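Enolase (alpha proteobacterium BAL199, PDB 3UGV) probably catalyses a magnesium-dependent lyase reaction of the enolase superfamily, in which removal of a proton beside a substrate carboxylate starts the chemistry. Local coordinates at residues F[228-232]-F[233-237]; F[252-255]-F[256-260]; F[273-276]-F[277-281]; F[287-291]-F[292-296]; F[297-301]-F[302-306]. One frame throughout, in Å; residues are numbered along the deposited sequence.

Contact 1: residues F[228-232]-F[233-237]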
loop_
_atom_site.group_PDB
_atom_site.type_symbol
_atom_site.label_atom_id
_atom_site.label_comp_id
_atom_site.label_asym_id
_atom_site.label_seq_id
_atom_site.Cartn_x
_atom_site.Cartn_y
_atom_site.Cartn_z
ATOM N N GLN F 228 -21.827 -20.201 4.051
ATOM C CA GLN F 228 -22.187 -18.895 3.516
ATOM C C GLN F 228 -23.480 -18.353 4.121
ATOM O O GLN F 228 -24.106 -17.482 3.533
ATOM C CB GLN F 228 -22.384 -18.988 1.996
ATOM C CG GLN F 228 -21.181 -19.466 1.239
ATOM C CD GLN F 228 -21.436 -19.498 -0.261
ATOM O OE1 GLN F 228 -21.697 -18.465 -0.880
ATOM N NE2 GLN F 228 -21.378 -20.692 -0.851
ATOM N N GLY F 229 -23.894 -18.864 5.278
ATOM C CA GLY F 229 -25.208 -18.521 5.808
ATOM C C GLY F 229 -25.353 -17.179 6.508
ATOM O O GLY F 229 -26.457 -16.794 6.902
ATOM N N LEU F 230 -24.248 -16.458 6.679
ATOM C CA LEU F 230 -24.284 -15.239 7.479
ATOM C C LEU F 230 -24.022 -14.025 6.622
ATOM O O LEU F 230 -23.346 -14.116 5.603
ATOM C CB LEU F 230 -23.243 -15.295 8.594
ATOM C CG LEU F 230 -23.206 -16.569 9.429
ATOM C CD1 LEU F 230 -22.165 -16.418 10.515
ATOM C CD2 LEU F 230 -24.576 -16.845 10.036
ATOM N N ASP F 231 -24.558 -12.884 7.041
ATOM C CA ASP F 231 -24.172 -11.614 6.440
ATOM C C ASP F 231 -23.011 -11.095 7.277
ATOM O O ASP F 231 -22.670 -11.711 8.283
ATOM C CB ASP F 231 -25.356 -10.630 6.351
ATOM C CG ASP F 231 -25.805 -10.069 7.725
ATOM O OD1 ASP F 231 -24.992 -9.978 8.680
ATOM O OD2 ASP F 231 -26.992 -9.684 7.836
ATOM N N MET F 232 -22.390 -9.991 6.872
ATOM C CA MET F 232 -21.181 -9.550 7.546
ATOM C C MET F 232 -21.388 -9.215 9.020
ATOM O O MET F 232 -20.540 -9.540 9.854
ATOM C CB MET F 232 -20.518 -8.392 6.796
ATOM C CG MET F 232 -19.483 -8.863 5.794
ATOM S SD MET F 232 -18.185 -9.882 6.547
ATOM C CE MET F 232 -17.290 -8.636 7.486
ATOM N N ALA F 233 -22.504 -8.568 9.344
ATOM C CA ALA F 233 -22.785 -8.228 10.736
ATOM C C ALA F 233 -22.898 -9.497 11.577
ATOM O O ALA F 233 -22.200 -9.658 12.588
ATOM C CB ALA F 233 -24.036 -7.405 10.848
ATOM N N GLU F 234 -23.757 -10.409 11.146
ATOM C CA GLU F 234 -23.901 -11.674 11.850
ATOM C C GLU F 234 -22.568 -12.401 11.921
ATOM O O GLU F 234 -22.270 -13.057 12.915
ATOM C CB GLU F 234 -24.953 -12.556 11.177
ATOM C CG GLU F 234 -26.368 -11.996 11.254
ATOM C CD GLU F 234 -27.331 -12.673 10.266
ATOM O OE1 GLU F 234 -26.868 -13.247 9.242
ATOM O OE2 GLU F 234 -28.560 -12.620 10.519
ATOM N N ALA F 235 -21.753 -12.292 10.875
ATOM C CA ALA F 235 -20.510 -13.053 10.879
ATOM C C ALA F 235 -19.502 -12.491 11.873
ATOM O O ALA F 235 -18.739 -13.236 12.491
ATOM C CB ALA F 235 -19.903 -13.135 9.489
ATOM N N MET F 236 -19.485 -11.177 12.021
ATOM C CA MET F 236 -18.537 -10.563 12.937
ATOM C C MET F 236 -18.891 -11.021 14.346
ATOM O O MET F 236 -18.032 -11.476 15.087
ATOM C CB MET F 236 -18.559 -9.033 12.814
ATOM C CG MET F 236 -17.996 -8.521 11.489
ATOM S SD MET F 236 -18.002 -6.721 11.394
ATOM C CE MET F 236 -16.948 -6.356 12.818
ATOM N N HIS F 237 -20.173 -10.932 14.687
ATOM C CA HIS F 237 -20.651 -11.349 15.988
ATOM C C HIS F 237 -20.436 -12.839 16.248
ATOM O O HIS F 237 -19.942 -13.233 17.311
ATOM C CB HIS F 237 -22.136 -11.003 16.147
ATOM C CG HIS F 237 -22.400 -9.533 16.232
ATOM N ND1 HIS F 237 -21.842 -8.734 17.208
ATOM C CD2 HIS F 237 -23.156 -8.715 15.463
ATOM C CE1 HIS F 237 -22.243 -7.489 17.038
ATOM N NE2 HIS F 237 -23.039 -7.450 15.985
HETATM O O HOH W 1 -28.782 -9.185 9.976
#
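D231 OD1 accepts the backbone N of E234 at 2.8 Å, with an N-H...O angle of 168°. In return D231 N gives its hydrogen to E234 OE1 at 3.2 Å. This reciprocal pair is a capping box. It starts helix 232-242 after the loop that leaves barrel strand 221-225. The D231 carboxylate can turn back over the first helical turn because its CG sits between the backbone N and the carbonyl carbon (chi1 71°). E234 OE1 takes its bond on the anti side, somewhat out of the carboxylate plane. The two carboxylates are stacked, their planes 23° apart, and D231 OD1 lies 3.8 Å from E234 OE1. The like charges probably cost some energy, which the backbone N-H groups may partly offset. Behind the box, A235 N bonds to D231 O and M236 N to M232 O, the regular bonds of the first turn. L230 CD1 lies 3.8 Å from A235 CA. The M232 chain bends at its second and third torsions, and CE ends 4.1 Å from M236 CG where the two side chains cross at a slant. Both methionines also pack against a neighbouring subunit. A water donates to D231 OD2 at 2.8 Å and weakly to E234 OE2.

Contact 2: residues F[252-255]-F[256-260]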
loop_
_atom_site.group_PDB
_atom_site.type_symbol
_atom_site.label_atom_id
_atom_site.label_comp_id
_atom_site.label_asym_id
_atom_site.label_seq_id
_atom_site.Cartn_x
_atom_site.Cartn_y
_atom_site.Cartn_z
ATOM N N GLU F 252 -16.169 -20.521 5.403
ATOM C CA GLU F 252 -17.147 -19.723 4.628
ATOM C C GLU F 252 -18.305 -19.126 5.417
ATOM O O GLU F 252 -19.468 -19.521 5.236
ATOM C CB GLU F 252 -17.697 -20.532 3.445
ATOM C CG GLU F 252 -16.691 -20.747 2.325
ATOM C CD GLU F 252 -17.303 -21.362 1.071
ATOM O OE1 GLU F 252 -18.201 -22.231 1.197
ATOM O OE2 GLU F 252 -16.873 -20.975 -0.045
ATOM N N PRO F 253 -18.005 -18.175 6.305
ATOM C CA PRO F 253 -19.134 -17.621 7.062
ATOM C C PRO F 253 -20.079 -16.780 6.199
ATOM O O PRO F 253 -21.254 -16.712 6.520
ATOM C CB PRO F 253 -18.453 -16.748 8.131
ATOM C CG PRO F 253 -17.026 -16.601 7.687
ATOM C CD PRO F 253 -16.699 -17.790 6.858
ATOM N N VAL F 254 -19.570 -16.151 5.139
ATOM C CA VAL F 254 -20.373 -15.244 4.317
ATOM C C VAL F 254 -20.305 -15.648 2.859
ATOM O O VAL F 254 -19.605 -16.592 2.512
ATOM C CB VAL F 254 -19.930 -13.760 4.456
ATOM C CG1 VAL F 254 -19.977 -13.324 5.907
ATOM C CG2 VAL F 254 -18.536 -13.543 3.870
ATOM N N VAL F 255 -21.051 -14.947 2.010
ATOM C CA VAL F 255 -21.144 -15.310 0.597
ATOM C C VAL F 255 -19.769 -15.275 -0.090
ATOM O O VAL F 255 -18.978 -14.357 0.102
ATOM C CB VAL F 255 -22.157 -14.428 -0.161
ATOM C CG1 VAL F 255 -21.674 -12.995 -0.204
ATOM C CG2 VAL F 255 -22.355 -14.962 -1.560
ATOM N N TYR F 256 -19.507 -16.285 -0.911
ATOM C CA TYR F 256 -18.143 -16.646 -1.277
ATOM C C TYR F 256 -17.328 -15.618 -2.031
ATOM O O TYR F 256 -16.102 -15.688 -1.996
ATOM C CB TYR F 256 -18.110 -17.989 -2.024
ATOM C CG TYR F 256 -18.619 -17.989 -3.477
ATOM C CD1 TYR F 256 -17.851 -17.449 -4.521
ATOM C CD2 TYR F 256 -19.835 -18.592 -3.806
ATOM C CE1 TYR F 256 -18.299 -17.492 -5.853
ATOM C CE2 TYR F 256 -20.292 -18.642 -5.134
ATOM C CZ TYR F 256 -19.527 -18.092 -6.146
ATOM O OH TYR F 256 -19.997 -18.148 -7.443
ATOM N N ASP F 257 -17.976 -14.680 -2.725
ATOM C CA ASP F 257 -17.211 -13.675 -3.478
ATOM C C ASP F 257 -17.019 -12.346 -2.737
ATOM O O ASP F 257 -16.540 -11.373 -3.317
ATOM C CB ASP F 257 -17.797 -13.443 -4.887
ATOM C CG ASP F 257 -19.218 -12.898 -4.854
ATOM O OD1 ASP F 257 -19.793 -12.788 -3.755
ATOM O OD2 ASP F 257 -19.763 -12.589 -5.933
ATOM N N ASN F 258 -17.388 -12.312 -1.459
ATOM C CA ASN F 258 -17.170 -11.121 -0.643
ATOM C C ASN F 258 -15.772 -11.113 -0.042
ATOM O O ASN F 258 -15.605 -11.432 1.130
ATOM C CB ASN F 258 -18.224 -11.004 0.476
ATOM C CG ASN F 258 -18.069 -9.737 1.274
ATOM O OD1 ASN F 258 -17.296 -8.871 0.887
ATOM N ND2 ASN F 258 -18.806 -9.609 2.390
ATOM N N PHE F 259 -14.774 -10.744 -0.841
ATOM C CA PHE F 259 -13.382 -10.760 -0.397
ATOM C C PHE F 259 -13.043 -9.624 0.568
ATOM O O PHE F 259 -12.175 -9.778 1.437
ATOM C CB PHE F 259 -12.423 -10.692 -1.595
ATOM C CG PHE F 259 -12.396 -11.934 -2.429
ATOM C CD1 PHE F 259 -13.080 -13.063 -2.040
ATOM C CD2 PHE F 259 -11.646 -11.981 -3.598
ATOM C CE1 PHE F 259 -13.048 -14.224 -2.819
ATOM C CE2 PHE F 259 -11.608 -13.130 -4.371
ATOM C CZ PHE F 259 -12.319 -14.254 -3.975
ATOM N N ASP F 260 -13.692 -8.473 0.404
ATOM C CA ASP F 260 -13.483 -7.384 1.359
ATOM C C ASP F 260 -13.884 -7.846 2.757
ATOM O O ASP F 260 -13.180 -7.569 3.713
ATOM C CB ASP F 260 -14.256 -6.128 0.971
ATOM C CG ASP F 260 -13.864 -5.602 -0.405
ATOM O OD1 ASP F 260 -12.659 -5.388 -0.672
ATOM O OD2 ASP F 260 -14.773 -5.416 -1.227
#
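A type I beta turn from V255 to N258 leads the chain from barrel strand 249-251 into helix 259-268. Its closing bond runs from N258 N to V255 O, 3.0 Å long with an N-H...O angle of 164°. N258 is also the N-cap of the helix and the centre of an inverse gamma turn. With chi1 at -176°, its CG is swung to the far side from its own N, and OD1 can accept the backbone N of G261. Its CB rests 3.5 Å from V255 O and 4.0 Å from V255 CG1. Both methyls of V255, CG1 and CG2, lie 4.0 Å from D257 OD1. That oxygen has its charged partner elsewhere, in R283 of a neighbouring subunit. E252 follows the magnesium ligand E251, and its side chain comes about 4 Å from the bound magnesium at its nearest atoms. It lies alongside Y256 and runs the same way, its carboxylate plane only 18° from the ring plane. N278 ND2 donates to E252 OE2, which probably limits how the acid can turn beside the tyrosine. The Y256 ring meets Y120 of a neighbouring subunit nearly parallel, and Y256 OH bonds to the backbone N of that residue. The turn is thus both a helix start and part of a subunit interface. E252 OE2 comes within 3.8 Å of Y256 CB.

Contact 3: residues F[273-276]-F[277-281]. With MG (magnesium ion), chain B.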
loop_
_atom_site.group_PDB
_atom_site.type_symbol
_atom_site.label_atom_id
_atom_site.label_comp_id
_atom_site.label_asym_id
_atom_site.label_seq_id
_atom_site.Cartn_x
_atom_site.Cartn_y
_atom_site.Cartn_z
ATOM N N LEU F 273 -9.159 -19.031 8.974
ATOM C CA LEU F 273 -10.363 -18.855 8.183
ATOM C C LEU F 273 -10.198 -19.622 6.872
ATOM O O LEU F 273 -9.204 -19.444 6.163
ATOM C CB LEU F 273 -10.594 -17.380 7.894
ATOM C CG LEU F 273 -11.797 -17.040 7.019
ATOM C CD1 LEU F 273 -13.084 -17.457 7.730
ATOM C CD2 LEU F 273 -11.793 -15.539 6.696
ATOM N N MET F 274 -11.177 -20.471 6.569
ATOM C CA MET F 274 -11.094 -21.402 5.453
ATOM C C MET F 274 -12.089 -21.015 4.370
ATOM O O MET F 274 -13.241 -20.734 4.664
ATOM C CB MET F 274 -11.403 -22.828 5.938
ATOM C CG MET F 274 -11.654 -23.818 4.831
ATOM S SD MET F 274 -10.189 -24.220 3.819
ATOM C CE MET F 274 -9.373 -25.456 4.820
ATOM N N ILE F 275 -11.638 -20.990 3.121
ATOM C CA ILE F 275 -12.542 -20.839 1.986
ATOM C C ILE F 275 -11.933 -21.573 0.810
ATOM O O ILE F 275 -10.856 -22.169 0.926
ATOM C CB ILE F 275 -12.765 -19.355 1.558
ATOM C CG1 ILE F 275 -11.479 -18.763 0.991
ATOM C CG2 ILE F 275 -13.306 -18.518 2.715
ATOM C CD1 ILE F 275 -11.629 -17.302 0.521
ATOM N N GLY F 276 -12.608 -21.538 -0.328
ATOM C CA GLY F 276 -12.016 -22.120 -1.517
ATOM C C GLY F 276 -12.892 -23.075 -2.291
ATOM O O GLY F 276 -12.691 -23.235 -3.491
ATOM N N GLU F 277 -13.867 -23.704 -1.642
ATOM C CA GLU F 277 -14.663 -24.677 -2.375
ATOM C C GLU F 277 -15.395 -24.031 -3.547
ATOM O O GLU F 277 -15.881 -24.726 -4.413
ATOM C CB GLU F 277 -15.648 -25.409 -1.475
ATOM C CG GLU F 277 -16.820 -24.579 -1.002
ATOM C CD GLU F 277 -17.596 -25.314 0.074
ATOM O OE1 GLU F 277 -17.017 -25.527 1.165
ATOM O OE2 GLU F 277 -18.761 -25.703 -0.175
ATOM N N ASN F 278 -15.460 -22.706 -3.569
ATOM C CA ASN F 278 -16.136 -21.979 -4.650
ATOM C C ASN F 278 -15.205 -21.207 -5.585
ATOM O O ASN F 278 -15.673 -20.389 -6.378
ATOM C CB ASN F 278 -17.176 -21.025 -4.083
ATOM C CG ASN F 278 -18.463 -21.733 -3.687
ATOM O OD1 ASN F 278 -19.272 -22.112 -4.541
ATOM N ND2 ASN F 278 -18.659 -21.909 -2.387
ATOM N N PHE F 279 -13.898 -21.450 -5.469
ATOM C CA PHE F 279 -12.916 -20.902 -6.402
ATOM C C PHE F 279 -13.120 -21.502 -7.795
ATOM O O PHE F 279 -12.959 -22.710 -7.986
ATOM C CB PHE F 279 -11.496 -21.275 -5.970
ATOM C CG PHE F 279 -10.991 -20.524 -4.776
ATOM C CD1 PHE F 279 -11.612 -19.365 -4.343
ATOM C CD2 PHE F 279 -9.869 -20.978 -4.096
ATOM C CE1 PHE F 279 -11.130 -18.680 -3.263
ATOM C CE2 PHE F 279 -9.390 -20.302 -3.003
ATOM C CZ PHE F 279 -10.016 -19.142 -2.590
ATOM N N TYR F 280 -13.449 -20.672 -8.773
ATOM C CA TYR F 280 -13.511 -21.151 -10.154
ATOM C C TYR F 280 -12.180 -20.920 -10.873
ATOM O O TYR F 280 -11.999 -19.914 -11.554
ATOM C CB TYR F 280 -14.681 -20.501 -10.900
ATOM C CG TYR F 280 -16.009 -21.098 -10.501
ATOM C CD1 TYR F 280 -16.480 -22.251 -11.122
ATOM C CD2 TYR F 280 -16.778 -20.530 -9.479
ATOM C CE1 TYR F 280 -17.684 -22.821 -10.751
ATOM C CE2 TYR F 280 -17.977 -21.098 -9.088
ATOM C CZ TYR F 280 -18.429 -22.245 -9.734
ATOM O OH TYR F 280 -19.622 -22.826 -9.364
ATOM N N GLY F 281 -11.242 -21.847 -10.691
ATOM C CA GLY F 281 -9.937 -21.755 -11.328
ATOM C C GLY F 281 -8.835 -21.184 -10.439
ATOM O O GLY F 281 -9.104 -20.512 -9.441
HETATM MG MG MG B . -17.889 -26.278 3.037
HETATM O O HOH W 2 -15.003 -20.392 -1.528
HETATM O O HOH W 3 -12.610 -24.507 -6.088
HETATM O O HOH W 4 -19.808 -26.526 2.257
HETATM O O HOH W 5 -17.826 -28.351 2.699
HETATM O O HOH W 6 -18.382 -24.222 3.080
#
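G276 CA sits squarely over one face of the F279 ring, 3.5 Å from its centroid and 11° off the normal. This CH-pi contact is the tight part. The ring's CZ also reaches I275 CG1 at 3.9 Å. Any CB on G276 would press on the ring and on its own chain, so glycine fits here. A type I turn from G276 to F279, closed by F279 N to G276 O at 2.9 Å, brings the ring over the glycine. Cutting F279 back to an alanine would probably bare G276 CA and open a gap beside I275, though the turn's backbone bond would remain possible. Polar atoms of the turn are met by ordered waters instead. One bridges G276 N and N278 N, and another joins G276 O to F279 O. E277 OE1 holds magnesium at 2.2 Å. Three waters, D225 and E251 complete the shell. Acidic ligands at the ends of successive barrel strands are the metal site typical of the enolase superfamily.

Contact 4: residues F[287-291]-F[292-296]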
loop_
_atom_site.group_PDB
_atom_site.type_symbol
_atom_site.label_atom_id
_atom_site.label_comp_id
_atom_site.label_asym_id
_atom_site.label_seq_id
_atom_site.Cartn_x
_atom_site.Cartn_y
_atom_site.Cartn_z
ATOM N N GLN F 287 -6.223 -14.445 -6.751
ATOM C CA GLN F 287 -6.843 -13.161 -6.416
ATOM C C GLN F 287 -7.301 -13.102 -4.959
ATOM O O GLN F 287 -7.139 -12.084 -4.294
ATOM C CB GLN F 287 -8.011 -12.883 -7.355
ATOM C CG GLN F 287 -7.579 -12.699 -8.821
ATOM C CD GLN F 287 -8.768 -12.515 -9.747
ATOM O OE1 GLN F 287 -9.919 -12.795 -9.365
ATOM N NE2 GLN F 287 -8.507 -12.025 -10.962
ATOM N N ALA F 288 -7.851 -14.212 -4.468
ATOM C CA ALA F 288 -8.246 -14.320 -3.081
ATOM C C ALA F 288 -7.061 -14.136 -2.146
ATOM O O ALA F 288 -7.191 -13.496 -1.101
ATOM C CB ALA F 288 -8.912 -15.651 -2.823
ATOM N N LEU F 289 -5.915 -14.707 -2.516
ATOM C CA LEU F 289 -4.705 -14.624 -1.685
ATOM C C LEU F 289 -4.132 -13.202 -1.697
ATOM O O LEU F 289 -3.772 -12.662 -0.651
ATOM C CB LEU F 289 -3.648 -15.660 -2.119
ATOM C CG LEU F 289 -4.120 -17.122 -2.053
ATOM C CD1 LEU F 289 -3.042 -18.112 -2.466
ATOM C CD2 LEU F 289 -4.623 -17.460 -0.666
ATOM N N GLN F 290 -4.080 -12.582 -2.871
ATOM C CA GLN F 290 -3.675 -11.180 -2.949
ATOM C C GLN F 290 -4.565 -10.301 -2.095
ATOM O O GLN F 290 -4.104 -9.307 -1.539
ATOM C CB GLN F 290 -3.730 -10.662 -4.377
ATOM C CG GLN F 290 -2.674 -11.229 -5.296
ATOM C CD GLN F 290 -2.875 -10.729 -6.714
ATOM O OE1 GLN F 290 -3.986 -10.797 -7.252
ATOM N NE2 GLN F 290 -1.812 -10.197 -7.320
ATOM N N ALA F 291 -5.845 -10.658 -2.003
ATOM C CA ALA F 291 -6.788 -9.871 -1.209
ATOM C C ALA F 291 -6.625 -10.150 0.283
ATOM O O ALA F 291 -7.251 -9.503 1.106
ATOM C CB ALA F 291 -8.208 -10.155 -1.649
ATOM N N GLY F 292 -5.784 -11.121 0.628
ATOM C CA GLY F 292 -5.649 -11.538 2.012
ATOM C C GLY F 292 -6.962 -12.062 2.577
ATOM O O GLY F 292 -7.329 -11.735 3.714
ATOM N N ALA F 293 -7.653 -12.888 1.794
ATOM C CA ALA F 293 -9.015 -13.331 2.122
ATOM C C ALA F 293 -9.130 -14.592 3.009
ATOM O O ALA F 293 -10.202 -14.904 3.537
ATOM C CB ALA F 293 -9.815 -13.531 0.834
ATOM N N CYS F 294 -8.045 -15.331 3.169
ATOM C CA CYS F 294 -8.138 -16.569 3.928
ATOM C C CYS F 294 -6.782 -17.015 4.453
ATOM O O CYS F 294 -5.749 -16.604 3.926
ATOM C CB CYS F 294 -8.690 -17.663 3.029
ATOM S SG CYS F 294 -7.743 -17.824 1.503
ATOM N N ASP F 295 -6.806 -17.880 5.465
ATOM C CA ASP F 295 -5.606 -18.546 5.963
ATOM C C ASP F 295 -5.413 -19.930 5.319
ATOM O O ASP F 295 -4.296 -20.438 5.221
ATOM C CB ASP F 295 -5.706 -18.715 7.481
ATOM C CG ASP F 295 -6.056 -17.427 8.187
ATOM O OD1 ASP F 295 -7.213 -17.301 8.644
ATOM O OD2 ASP F 295 -5.180 -16.533 8.278
ATOM N N LEU F 296 -6.511 -20.552 4.909
ATOM C CA LEU F 296 -6.458 -21.906 4.355
ATOM C C LEU F 296 -7.361 -21.957 3.117
ATOM O O LEU F 296 -8.318 -21.193 3.024
ATOM C CB LEU F 296 -6.936 -22.929 5.395
ATOM C CG LEU F 296 -6.425 -22.909 6.844
ATOM C CD1 LEU F 296 -7.242 -23.876 7.690
ATOM C CD2 LEU F 296 -4.947 -23.252 6.957
#
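L289 CD2 touches C294 SG at 3.8 Å, across the end of helix 282-290. The leucine has CG anti to its carbonyl carbon (chi1 -59°). CD1 continues the extended chain, and the other branch, CD2, meets the sulfur. C294 SG stands between its own N and carbonyl carbon (chi1 53°), and this turns the sulfur toward the leucine. The backbone between them forms a Schellman motif. A293 N bonds to A288 O at 3.0 Å, nearly in line with the carbonyl. G292 N bonds to L289 O at 2.8 Å, but from well above the carbonyl plane. G292 makes the reversal with a positive phi of 61°. A CB there would clash with A291 O. A293 CB lies 4.3 Å from A288 CB, the apolar contact that usually accompanies this motif. The same CB is 3.3 Å from A288 O. A288 also meets F279 and F259, and A293 meets Y262. L289 continues into V316 and W320 of helix 306-320. The chemistry is that of a helix stop before strand 296-297: two carbonyls of the last turn are satisfied by backbone N-H groups, and the buried A288 and A293 pack together.

Contact 5: residues F[297-301]-F[302-306]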
loop_
_atom_site.group_PDB
_atom_site.type_symbol
_atom_site.label_atom_id
_atom_site.label_comp_id
_atom_site.label_asym_id
_atom_site.label_seq_id
_atom_site.Cartn_x
_atom_site.Cartn_y
_atom_site.Cartn_z
ATOM N N VAL F 297 -7.070 -22.832 2.161
ATOM C CA VAL F 297 -7.956 -22.992 0.997
ATOM C C VAL F 297 -8.382 -24.459 0.805
ATOM O O VAL F 297 -7.653 -25.368 1.173
ATOM C CB VAL F 297 -7.269 -22.473 -0.302
ATOM C CG1 VAL F 297 -6.859 -21.019 -0.143
ATOM C CG2 VAL F 297 -6.037 -23.304 -0.625
ATOM N N MET F 298 -9.547 -24.693 0.214
ATOM C CA MET F 298 -9.953 -26.060 -0.131
ATOM C C MET F 298 -10.742 -26.103 -1.438
ATOM O O MET F 298 -11.971 -26.059 -1.424
ATOM C CB MET F 298 -10.775 -26.714 1.003
ATOM C CG MET F 298 -11.910 -25.825 1.524
ATOM S SD MET F 298 -12.898 -26.592 2.847
ATOM C CE MET F 298 -13.992 -27.625 1.887
ATOM N N PRO F 299 -10.040 -26.207 -2.578
ATOM C CA PRO F 299 -10.738 -26.218 -3.871
ATOM C C PRO F 299 -11.604 -27.462 -4.081
ATOM O O PRO F 299 -11.287 -28.553 -3.607
ATOM C CB PRO F 299 -9.593 -26.193 -4.888
ATOM C CG PRO F 299 -8.448 -25.638 -4.138
ATOM C CD PRO F 299 -8.584 -26.175 -2.749
ATOM N N ASP F 300 -12.710 -27.262 -4.782
ATOM C CA ASP F 300 -13.621 -28.314 -5.183
ATOM C C ASP F 300 -13.279 -28.676 -6.630
ATOM O O ASP F 300 -13.076 -27.779 -7.448
ATOM C CB ASP F 300 -15.047 -27.769 -5.095
ATOM C CG ASP F 300 -16.073 -28.726 -5.654
ATOM O OD1 ASP F 300 -16.176 -28.816 -6.892
ATOM O OD2 ASP F 300 -16.781 -29.383 -4.859
ATOM N N PHE F 301 -13.225 -29.971 -6.954
ATOM C CA PHE F 301 -12.732 -30.417 -8.275
ATOM C C PHE F 301 -13.600 -30.065 -9.492
ATOM O O PHE F 301 -13.090 -29.917 -10.609
ATOM C CB PHE F 301 -12.380 -31.911 -8.256
ATOM C CG PHE F 301 -11.237 -32.228 -7.340
ATOM C CD1 PHE F 301 -9.927 -32.084 -7.773
ATOM C CD2 PHE F 301 -11.470 -32.608 -6.032
ATOM C CE1 PHE F 301 -8.871 -32.341 -6.926
ATOM C CE2 PHE F 301 -10.415 -32.869 -5.174
ATOM C CZ PHE F 301 -9.115 -32.730 -5.619
ATOM N N MET F 302 -14.905 -29.932 -9.299
ATOM C CA MET F 302 -15.725 -29.511 -10.423
ATOM C C MET F 302 -15.584 -28.011 -10.700
ATOM O O MET F 302 -15.878 -27.560 -11.805
ATOM C CB MET F 302 -17.190 -29.901 -10.239
ATOM C CG MET F 302 -17.990 -28.913 -9.452
ATOM S SD MET F 302 -19.744 -29.330 -9.426
ATOM C CE MET F 302 -20.333 -28.204 -8.158
ATOM N N ARG F 303 -15.100 -27.253 -9.713
ATOM C CA ARG F 303 -15.021 -25.798 -9.842
ATOM C C ARG F 303 -13.603 -25.304 -10.132
ATOM O O ARG F 303 -13.422 -24.336 -10.866
ATOM C CB ARG F 303 -15.558 -25.102 -8.587
ATOM C CG ARG F 303 -17.039 -25.312 -8.311
ATOM C CD ARG F 303 -17.569 -24.388 -7.195
ATOM N NE ARG F 303 -18.944 -24.732 -6.834
ATOM C CZ ARG F 303 -19.294 -25.458 -5.768
ATOM N NH1 ARG F 303 -18.378 -25.912 -4.922
ATOM N NH2 ARG F 303 -20.572 -25.737 -5.537
ATOM N N ILE F 304 -12.601 -25.959 -9.549
ATOM C CA ILE F 304 -11.225 -25.521 -9.734
ATOM C C ILE F 304 -10.669 -25.866 -11.120
ATOM O O ILE F 304 -9.662 -25.297 -11.547
ATOM C CB ILE F 304 -10.280 -26.094 -8.653
ATOM C CG1 ILE F 304 -8.973 -25.287 -8.599
ATOM C CG2 ILE F 304 -9.993 -27.562 -8.916
ATOM C CD1 ILE F 304 -9.058 -24.025 -7.742
ATOM N N GLY F 305 -11.307 -26.813 -11.807
ATOM C CA GLY F 305 -10.853 -27.248 -13.121
ATOM C C GLY F 305 -10.268 -28.654 -13.127
ATOM O O GLY F 305 -9.295 -28.933 -13.833
ATOM N N GLY F 306 -10.867 -29.535 -12.326
ATOM C CA GLY F 306 -10.488 -30.934 -12.285
ATOM C C GLY F 306 -9.073 -31.165 -11.802
ATOM O O GLY F 306 -8.564 -30.422 -10.965
#
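The F301 ring meets G306 O at its edge, in the ring plane, with CD1 3.8 Å from that oxygen. W310 stacks on the same ring. The R303 guanidinium has M302 CE over one face, offset toward the rim. The D300 carboxylate is turned 48° from the guanidinium plane. D300 OD2 and R303 NH1 are 3.8 Å apart, a long salt bridge of charges alone. D300 OD2 bonds to H327 ND1, while the guanidinium donates to E277 O and to F117 O of a neighbouring subunit. D300 is the N-cap of the short helix 301-304. Its CG lies opposite its own N (chi1 173°), which lets OD1 reach the first N-H groups of the helix. OD1 accepts M302 N at 2.9 Å, from above the carboxylate plane, and R303 N only weakly. D300 O takes I304 N at 2.8 Å and R303 N at 3.1 Å. A leucine in place of D300 would probably leave M302 N uncapped, H327 ND1 without its partner and R303 without the nearby negative charge. G306 N closes the turn on F301 O. P299 CB packs on I304 CD1 at 3.6 Å, side by side. The segment links barrel strand 296-297 to helix 306-320, with P299 against helix 282-290 and F301 against helix 330-337.

Overall arrangement
The five contacts follow one another along the barrel half of the chain; none nests in or crosses another. Contact 1 joins the loop after strand 221-225 to helix 232-242. Contact 2 does the same between strand 249-251 and helix 259-268, and contact 3 opens the loop from strand 273-275 to helix 282-290. Contact 4 ends that helix and returns the chain to strand 296-297. Contact 5 carries it from there toward helix 306-320. Backbone bonds tie neighbours: Q228 to E252, E252 to M274, L273 to L296 and I275 to M298. R303 of contact 5 bonds to the backbone O of E277 in contact 3, while contacts 1 and 4 do not touch.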